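Local coordinates for neurogenic locus protein delta (Drosophila melanogaster, PDB 7ALK), which acts as a ligand for the Notch receptor, this piece being its extracellular C2, DSL and first EGF domains, and is required for correct separation of neural and epidermal lineages, at residues Trp100-His112 with Lys124-Val138. Numbering follows the deposited sequence.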
ATOM      1  N   TRP A 100       9.018  -0.275  -8.985  1.00 17.81           N
ATOM      2  CA  TRP A 100       9.318   0.157  -7.629  1.00 17.75           C
ATOM      3  C   TRP A 100      10.827   0.244  -7.439  1.00 16.68           C
ATOM      4  O   TRP A 100      11.517  -0.782  -7.549  1.00 15.05           O
ATOM      5  CB  TRP A 100       8.711  -0.795  -6.603  1.00 17.76           C
ATOM      6  CG  TRP A 100       9.093  -0.444  -5.199  1.00 17.11           C
ATOM      7  CD1 TRP A 100       9.878  -1.172  -4.358  1.00 18.65           C
ATOM      8  CD2 TRP A 100       8.721   0.737  -4.481  1.00 17.21           C
ATOM      9  NE1 TRP A 100      10.012  -0.523  -3.154  1.00 17.63           N
ATOM     10  CE2 TRP A 100       9.311   0.653  -3.205  1.00 18.68           C
ATOM     11  CE3 TRP A 100       7.941   1.856  -4.791  1.00 19.63           C
ATOM     12  CZ2 TRP A 100       9.148   1.646  -2.241  1.00 20.37           C
ATOM     13  CZ3 TRP A 100       7.780   2.840  -3.833  1.00 17.88           C
ATOM     14  CH2 TRP A 100       8.380   2.728  -2.573  1.00 18.62           C
ATOM     15  N   PRO A 101      11.379   1.426  -7.152  1.00 17.17           N
ATOM     16  CA  PRO A 101      12.842   1.574  -7.080  1.00 19.50           C
ATOM     17  C   PRO A 101      13.498   0.800  -5.948  1.00 22.05           C
ATOM     18  O   PRO A 101      14.730   0.815  -5.849  1.00 22.35           O
ATOM     19  CB  PRO A 101      13.029   3.088  -6.883  1.00 18.31           C
ATOM     20  CG  PRO A 101      11.743   3.704  -7.338  1.00 17.82           C
ATOM     21  CD  PRO A 101      10.687   2.713  -6.969  1.00 18.49           C
ATOM     22  N   GLY A 102      12.731   0.128  -5.088  1.00 21.05           N
ATOM     23  CA  GLY A 102      13.288  -0.597  -3.967  1.00 22.07           C
ATOM     24  C   GLY A 102      13.753   0.261  -2.813  1.00 23.09           C
ATOM     25  O   GLY A 102      13.940  -0.261  -1.708  1.00 26.39           O
ATOM     26  N   THR A 103      13.950   1.558  -3.028  1.00 22.82           N
ATOM     27  CA  THR A 103      14.360   2.484  -1.987  1.00 25.89           C
ATOM     28  C   THR A 103      13.347   3.618  -1.894  1.00 24.16           C
ATOM     29  O   THR A 103      12.631   3.918  -2.854  1.00 22.97           O
ATOM     30  CB  THR A 103      15.760   3.051  -2.263  1.00 25.08           C
ATOM     31  OG1 THR A 103      15.771   3.698  -3.541  1.00 24.86           O
ATOM     32  CG2 THR A 103      16.798   1.940  -2.258  1.00 20.32           C
ATOM     33  N   PHE A 104      13.291   4.250  -0.724  1.00 24.92           N
ATOM     34  CA  PHE A 104      12.341   5.331  -0.511  1.00 23.82           C
ATOM     35  C   PHE A 104      12.813   6.205   0.639  1.00 25.13           C
ATOM     36  O   PHE A 104      13.691   5.825   1.418  1.00 23.71           O
ATOM     37  CB  PHE A 104      10.931   4.796  -0.230  1.00 20.22           C
ATOM     38  CG  PHE A 104      10.757   4.233   1.154  1.00 17.84           C
ATOM     39  CD1 PHE A 104      11.199   2.956   1.458  1.00 20.04           C
ATOM     40  CD2 PHE A 104      10.142   4.978   2.147  1.00 17.36           C
ATOM     41  CE1 PHE A 104      11.037   2.435   2.727  1.00 20.15           C
ATOM     42  CE2 PHE A 104       9.978   4.462   3.418  1.00 19.64           C
ATOM     43  CZ  PHE A 104      10.425   3.189   3.709  1.00 21.02           C
ATOM     44  N   SER A 105      12.210   7.389   0.727  1.00 28.29           N
ATOM     45  CA  SER A 105      12.408   8.318   1.829  1.00 24.49           C
ATOM     46  C   SER A 105      11.047   8.846   2.257  1.00 23.26           C
ATOM     47  O   SER A 105      10.200   9.148   1.413  1.00 22.04           O
ATOM     48  CB  SER A 105      13.328   9.475   1.432  1.00 21.86           C
ATOM     49  OG  SER A 105      13.824  10.143   2.577  1.00 28.32           O
ATOM     50  N   LEU A 106      10.839   8.955   3.568  1.00 23.86           N
ATOM     51  CA  LEU A 106       9.517   9.238   4.107  1.00 23.66           C
ATOM     52  C   LEU A 106       9.616  10.221   5.264  1.00 23.93           C
ATOM     53  O   LEU A 106      10.510  10.110   6.109  1.00 25.24           O
ATOM     54  CB  LEU A 106       8.833   7.944   4.570  1.00 20.19           C
ATOM     55  CG  LEU A 106       7.464   8.048   5.242  1.00 18.94           C
ATOM     56  CD1 LEU A 106       6.396   8.388   4.218  1.00 21.66           C
ATOM     57  CD2 LEU A 106       7.130   6.750   5.959  1.00 18.58           C
ATOM     58  N   ILE A 107       8.696  11.183   5.292  1.00 19.55           N
ATOM     59  CA  ILE A 107       8.575  12.143   6.384  1.00 19.60           C
ATOM     60  C   ILE A 107       7.161  12.050   6.939  1.00 19.67           C
ATOM     61  O   ILE A 107       6.187  12.096   6.178  1.00 18.36           O
ATOM     62  CB  ILE A 107       8.879  13.582   5.927  1.00 21.04           C
ATOM     63  CG1 ILE A 107      10.022  13.602   4.913  1.00 23.08           C
ATOM     64  CG2 ILE A 107       9.209  14.460   7.122  1.00 24.85           C
ATOM     65  CD1 ILE A 107      10.135  14.908   4.158  1.00 29.53           C
ATOM     66  N   VAL A 108       7.051  11.918   8.258  1.00 20.06           N
ATOM     67  CA  VAL A 108       5.763  11.869   8.942  1.00 19.98           C
ATOM     68  C   VAL A 108       5.810  12.854  10.101  1.00 22.45           C
ATOM     69  O   VAL A 108       6.650  12.721  11.000  1.00 22.34           O
ATOM     70  CB  VAL A 108       5.424  10.457   9.447  1.00 19.64           C
ATOM     71  CG1 VAL A 108       4.117  10.474  10.217  1.00 18.63           C
ATOM     72  CG2 VAL A 108       5.348   9.478   8.285  1.00 19.07           C
ATOM     73  N   GLU A 109       4.913  13.836  10.082  1.00 22.08           N
ATOM     74  CA  GLU A 109       4.847  14.867  11.107  1.00 18.75           C
ATOM     75  C   GLU A 109       3.509  14.783  11.827  1.00 17.92           C
ATOM     76  O   GLU A 109       2.462  14.645  11.185  1.00 18.38           O
ATOM     77  CB  GLU A 109       5.020  16.262  10.500  1.00 19.68           C
ATOM     78  CG  GLU A 109       6.371  16.521   9.859  1.00 20.28           C
ATOM     79  CD  GLU A 109       6.396  17.827   9.086  1.00 17.30           C
ATOM     80  OE1 GLU A 109       5.324  18.261   8.615  1.00 13.39           O
ATOM     81  OE2 GLU A 109       7.485  18.421   8.950  1.00 24.26           O
ATOM     82  N   ALA A 110       3.548  14.864  13.153  1.00 16.14           N
ATOM     83  CA  ALA A 110       2.350  15.001  13.970  1.00 16.67           C
ATOM     84  C   ALA A 110       2.227  16.454  14.405  1.00 21.28           C
ATOM     85  O   ALA A 110       3.175  17.023  14.957  1.00 23.71           O
ATOM     86  CB  ALA A 110       2.404  14.079  15.189  1.00 19.13           C
ATOM     87  N   TRP A 111       1.067  17.054  14.149  1.00 23.70           N
ATOM     88  CA  TRP A 111       0.875  18.484  14.345  1.00 22.88           C
ATOM     89  C   TRP A 111      -0.323  18.755  15.242  1.00 22.81           C
ATOM     90  O   TRP A 111      -1.317  18.026  15.221  1.00 19.99           O
ATOM     91  CB  TRP A 111       0.667  19.211  13.013  1.00 19.11           C
ATOM     92  CG  TRP A 111       1.926  19.504  12.276  1.00 18.94           C
ATOM     93  CD1 TRP A 111       2.659  18.632  11.530  1.00 18.20           C
ATOM     94  CD2 TRP A 111       2.602  20.764  12.205  1.00 21.84           C
ATOM     95  NE1 TRP A 111       3.753  19.269  10.999  1.00 21.94           N
ATOM     96  CE2 TRP A 111       3.742  20.580  11.398  1.00 18.81           C
ATOM     97  CE3 TRP A 111       2.355  22.029  12.746  1.00 22.91           C
ATOM     98  CZ2 TRP A 111       4.633  21.613  11.120  1.00 20.28           C
ATOM     99  CZ3 TRP A 111       3.241  23.053  12.468  1.00 24.00           C
ATOM    100  CH2 TRP A 111       4.366  22.840  11.662  1.00 27.46           C
ATOM    101  N   HIS A 112      -0.210  19.819  16.031  1.00 21.13           N
ATOM    102  CA  HIS A 112      -1.344  20.377  16.748  1.00 20.98           C
ATOM    103  C   HIS A 112      -2.007  21.444  15.887  1.00 23.51           C
ATOM    104  O   HIS A 112      -1.347  22.132  15.104  1.00 20.53           O
ATOM    105  CB  HIS A 112      -0.905  20.977  18.085  1.00 26.02           C
ATOM    106  CG  HIS A 112      -1.959  21.808  18.750  1.00 25.21           C
ATOM    107  ND1 HIS A 112      -3.014  21.258  19.444  1.00 27.70           N
ATOM    108  CD2 HIS A 112      -2.122  23.151  18.821  1.00 21.74           C
ATOM    109  CE1 HIS A 112      -3.780  22.224  19.918  1.00 24.88           C
ATOM    110  NE2 HIS A 112      -3.260  23.383  19.553  1.00 22.23           N
ATOM    111  N   LYS A 124      -1.151  26.460  15.186  1.00 21.62           N
ATOM    112  CA  LYS A 124      -0.541  25.167  14.911  1.00 22.08           C
ATOM    113  C   LYS A 124       0.829  25.081  15.568  1.00 20.22           C
ATOM    114  O   LYS A 124       1.580  26.060  15.597  1.00 17.32           O
ATOM    115  CB  LYS A 124      -0.422  24.924  13.400  1.00 19.89           C
ATOM    116  CG  LYS A 124       0.417  25.959  12.674  1.00 23.95           C
ATOM    117  CD  LYS A 124       0.576  25.625  11.203  1.00 24.85           C
ATOM    118  CE  LYS A 124       1.548  26.585  10.539  1.00 29.52           C
ATOM    119  NZ  LYS A 124       1.599  26.394   9.068  1.00 29.19           N
ATOM    120  N   LEU A 125       1.142  23.900  16.101  1.00 22.28           N
ATOM    121  CA  LEU A 125       2.434  23.625  16.720  1.00 25.32           C
ATOM    122  C   LEU A 125       2.875  22.223  16.328  1.00 30.18           C
ATOM    123  O   LEU A 125       2.101  21.270  16.456  1.00 30.77           O
ATOM    124  CB  LEU A 125       2.364  23.747  18.248  1.00 25.84           C
ATOM    125  CG  LEU A 125       1.905  25.077  18.851  1.00 26.49           C
ATOM    126  CD1 LEU A 125       1.716  24.942  20.353  1.00 27.98           C
ATOM    127  CD2 LEU A 125       2.901  26.182  18.536  1.00 30.36           C
ATOM    128  N   LEU A 126       4.114  22.101  15.855  1.00 27.13           N
ATOM    129  CA  LEU A 126       4.656  20.804  15.465  1.00 23.20           C
ATOM    130  C   LEU A 126       4.935  19.959  16.703  1.00 23.19           C
ATOM    131  O   LEU A 126       5.723  20.357  17.565  1.00 25.60           O
ATOM    132  CB  LEU A 126       5.931  20.990  14.647  1.00 28.82           C
ATOM    133  CG  LEU A 126       6.779  19.737  14.405  1.00 27.33           C
ATOM    134  CD1 LEU A 126       6.062  18.760  13.485  1.00 19.30           C
ATOM    135  CD2 LEU A 126       8.142  20.110  13.843  1.00 25.01           C
ATOM    136  N   ILE A 127       4.301  18.793  16.784  1.00 23.87           N
ATOM    137  CA  ILE A 127       4.474  17.911  17.937  1.00 28.03           C
ATOM    138  C   ILE A 127       5.679  16.995  17.766  1.00 29.49           C
ATOM    139  O   ILE A 127       6.542  16.916  18.644  1.00 26.91           O
ATOM    140  CB  ILE A 127       3.187  17.095  18.185  1.00 22.06           C
ATOM    141  CG1 ILE A 127       1.946  17.973  18.028  1.00 21.93           C
ATOM    142  CG2 ILE A 127       3.214  16.474  19.568  1.00 21.78           C
ATOM    143  CD1 ILE A 127       0.655  17.191  18.083  1.00 21.17           C
ATOM    144  N   GLN A 128       5.757  16.281  16.645  1.00 23.31           N
ATOM    145  CA  GLN A 128       6.835  15.331  16.424  1.00 22.21           C
ATOM    146  C   GLN A 128       7.086  15.189  14.931  1.00 21.34           C
ATOM    147  O   GLN A 128       6.169  15.326  14.118  1.00 26.49           O
ATOM    148  CB  GLN A 128       6.514  13.961  17.035  1.00 22.70           C
ATOM    149  CG  GLN A 128       7.670  12.974  16.994  1.00 20.79           C
ATOM    150  CD  GLN A 128       7.293  11.604  17.518  1.00 25.63           C
ATOM    151  OE1 GLN A 128       6.276  11.442  18.190  1.00 25.94           O
ATOM    152  NE2 GLN A 128       8.114  10.608  17.209  1.00 33.99           N
ATOM    153  N   ARG A 129       8.341  14.910  14.582  1.00 21.58           N
ATOM    154  CA  ARG A 129       8.751  14.674  13.204  1.00 22.82           C
ATOM    155  C   ARG A 129       9.642  13.442  13.155  1.00 21.10           C
ATOM    156  O   ARG A 129      10.559  13.305  13.970  1.00 23.20           O
ATOM    157  CB  ARG A 129       9.494  15.884  12.632  1.00 22.15           C
ATOM    158  CG  ARG A 129      10.001  15.686  11.214  1.00 25.35           C
ATOM    159  CD  ARG A 129      10.995  16.767  10.839  1.00 30.17           C
ATOM    160  NE  ARG A 129      10.448  18.099  11.063  1.00 30.26           N
ATOM    161  CZ  ARG A 129       9.995  18.891  10.102  1.00 32.34           C
ATOM    162  NH1 ARG A 129      10.027  18.524   8.831  1.00 39.46           N
ATOM    163  NH2 ARG A 129       9.495  20.081  10.424  1.00 28.96           N
ATOM    164  N   LEU A 130       9.372  12.550  12.204  1.00 20.73           N
ATOM    165  CA  LEU A 130      10.166  11.344  12.026  1.00 23.95           C
ATOM    166  C   LEU A 130      10.519  11.174  10.555  1.00 22.67           C
ATOM    167  O   LEU A 130       9.736  11.525   9.667  1.00 21.00           O
ATOM    168  CB  LEU A 130       9.428  10.098  12.547  1.00 22.01           C
ATOM    169  CG  LEU A 130       8.104   9.684  11.900  1.00 23.33           C
ATOM    170  CD1 LEU A 130       8.316   8.676  10.779  1.00 23.24           C
ATOM    171  CD2 LEU A 130       7.164   9.124  12.951  1.00 32.90           C
ATOM    172  N   LEU A 131      11.710  10.633  10.309  1.00 22.78           N
ATOM    173  CA  LEU A 131      12.212  10.377   8.965  1.00 20.71           C
ATOM    174  C   LEU A 131      12.553   8.901   8.832  1.00 21.18           C
ATOM    175  O   LEU A 131      13.269   8.347   9.673  1.00 20.54           O
ATOM    176  CB  LEU A 131      13.448  11.230   8.655  1.00 25.52           C
ATOM    177  CG  LEU A 131      13.278  12.687   8.205  1.00 29.21           C
ATOM    178  CD1 LEU A 131      12.648  13.555   9.289  1.00 28.04           C
ATOM    179  CD2 LEU A 131      14.613  13.267   7.760  1.00 24.40           C
ATOM    180  N   VAL A 132      12.042   8.266   7.779  1.00 26.18           N
ATOM    181  CA  VAL A 132      12.298   6.858   7.494  1.00 26.05           C
ATOM    182  C   VAL A 132      12.807   6.765   6.061  1.00 25.89           C
ATOM    183  O   VAL A 132      12.054   7.021   5.114  1.00 25.79           O
ATOM    184  CB  VAL A 132      11.051   5.985   7.688  1.00 26.24           C
ATOM    185  CG1 VAL A 132      11.397   4.518   7.491  1.00 30.62           C
ATOM    186  CG2 VAL A 132      10.453   6.213   9.064  1.00 27.44           C
ATOM    187  N   GLN A 133      14.076   6.393   5.902  1.00 25.74           N
ATOM    188  CA  GLN A 133      14.722   6.329   4.590  1.00 30.63           C
ATOM    189  C   GLN A 133      15.514   5.025   4.534  1.00 27.22           C
ATOM    190  O   GLN A 133      16.586   4.922   5.136  1.00 26.54           O
ATOM    191  CB  GLN A 133      15.619   7.544   4.371  1.00 26.71           C
ATOM    192  CG  GLN A 133      16.465   7.494   3.113  1.00 31.48           C
ATOM    193  CD  GLN A 133      16.978   8.862   2.696  1.00 39.05           C
ATOM    194  OE1 GLN A 133      16.248   9.852   2.738  1.00 41.97           O
ATOM    195  NE2 GLN A 133      18.241   8.921   2.289  1.00 39.84           N
ATOM    196  N   GLN A 134      14.989   4.036   3.812  1.00 29.19           N
ATOM    197  CA  GLN A 134      15.580   2.702   3.808  1.00 29.37           C
ATOM    198  C   GLN A 134      15.202   1.985   2.515  1.00 25.28           C
ATOM    199  O   GLN A 134      14.469   2.515   1.676  1.00 23.37           O
ATOM    200  CB  GLN A 134      15.134   1.909   5.038  1.00 25.74           C
ATOM    201  CG  GLN A 134      13.659   1.548   5.032  1.00 30.98           C
ATOM    202  CD  GLN A 134      13.278   0.618   6.166  1.00 38.83           C
ATOM    203  OE1 GLN A 134      12.686  -0.439   5.945  1.00 36.81           O
ATOM    204  NE2 GLN A 134      13.612   1.009   7.393  1.00 28.07           N
ATOM    205  N   VAL A 135      15.717   0.766   2.367  1.00 25.00           N
ATOM    206  CA  VAL A 135      15.495  -0.066   1.189  1.00 23.84           C
ATOM    207  C   VAL A 135      14.332  -1.005   1.481  1.00 22.84           C
ATOM    208  O   VAL A 135      14.386  -1.793   2.433  1.00 27.57           O
ATOM    209  CB  VAL A 135      16.759  -0.858   0.817  1.00 23.59           C
ATOM    210  CG1 VAL A 135      16.527  -1.681  -0.441  1.00 27.93           C
ATOM    211  CG2 VAL A 135      17.946   0.077   0.642  1.00 23.87           C
ATOM    212  N   LEU A 136      13.287  -0.936   0.660  1.00 22.56           N
ATOM    213  CA  LEU A 136      12.070  -1.708   0.872  1.00 28.14           C
ATOM    214  C   LEU A 136      11.772  -2.562  -0.353  1.00 24.54           C
ATOM    215  O   LEU A 136      11.813  -2.072  -1.486  1.00 21.46           O
ATOM    216  CB  LEU A 136      10.885  -0.788   1.183  1.00 26.09           C
ATOM    217  CG  LEU A 136       9.562  -1.463   1.549  1.00 23.16           C
ATOM    218  CD1 LEU A 136       9.788  -2.583   2.548  1.00 25.94           C
ATOM    219  CD2 LEU A 136       8.594  -0.442   2.113  1.00 24.39           C
ATOM    220  N   GLU A 137      11.465  -3.831  -0.117  1.00 22.46           N
ATOM    221  CA  GLU A 137      11.165  -4.794  -1.164  1.00 23.16           C
ATOM    222  C   GLU A 137       9.661  -5.026  -1.257  1.00 26.56           C
ATOM    223  O   GLU A 137       8.914  -4.821  -0.296  1.00 25.72           O
ATOM    224  CB  GLU A 137      11.888  -6.120  -0.902  1.00 24.45           C
ATOM    225  CG  GLU A 137      11.617  -6.737   0.473  1.00 37.68           C
ATOM    226  CD  GLU A 137      12.370  -6.048   1.603  1.00 32.70           C
ATOM    227  OE1 GLU A 137      13.240  -5.202   1.314  1.00 31.59           O
ATOM    228  OE2 GLU A 137      12.082  -6.349   2.782  1.00 24.52           O
ATOM    229  N   VAL A 138       9.223  -5.464  -2.434  1.00 25.04           N
ATOM    230  CA  VAL A 138       7.805  -5.704  -2.684  1.00 19.66           C
ATOM    231  C   VAL A 138       7.389  -6.992  -1.981  1.00 22.40           C
ATOM    232  O   VAL A 138       7.860  -8.081  -2.324  1.00 26.93           O
ATOM    233  CB  VAL A 138       7.514  -5.774  -4.189  1.00 20.09           C
ATOM    234  CG1 VAL A 138       6.128  -6.349  -4.437  1.00 22.85           C
ATOM    235  CG2 VAL A 138       7.631  -4.393  -4.811  1.00 22.78           C
TER
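The carbonyl oxygen of Ala-110 accepts two backbone bonds, from Ile-127 N at 2.8 Å and from Gln-128 N at 3.2 Å, the mark of a classic beta bulge. It shifts the register by one residue in the antiparallel hairpin of strands 103-112 and 124-135, part of the C2-like domain's beta-sandwich; strand 124-135 is an outer strand of its four-stranded sheet. Trp-111 lies just past the bulge, its CG anti to the carbonyl carbon (chi1 -81°), which lays the indole over Leu-126: CB of Leu-126 sits 3.7 Å from the centroid of the six-membered ring, almost on its normal, while CD1 of Leu-126 approaches NE1 on the same face. That NE1 donates to Glu-109 OE1 at 3.0 Å, reaching the oxygen from above the carboxylate plane. The other oxygen, OE2, is modelled in a salt bridge to NH1 of Arg-129, over one face of the guanidinium, but OE2 sits too close to its neighbour for this placing to be sure. A leucine in place of Trp-111 would probably uncover CB and CD1 of Leu-126 and leave OE1 of Glu-109 without its indole donor. The opposite sheet face carries Val-108 and Leu-130 side by side, CB of Val-108 3.6 Å from CD1 of Leu-130, and both reach Leu-154 of strand 153-161, within the sandwich. Further along this face, Phe-104 has CG between its backbone N and carbonyl carbon (chi1 75°), which brings CE1 to 3.6 Å from both CG of Gln-134 and CB of Leu-136; its ring also meets that of Phe-4. OE1 of Gln-134 is hydrogen-bonded to Lys-143 NZ, and a glycan's N-acetylglucosamine touches Gln-134 and Val-132. Toward the hairpin's open end, Trp-100 NE1 donates to Leu-136 O at 2.9 Å, the oxygen in the indole plane but the nitrogen 44° out of the carbonyl plane.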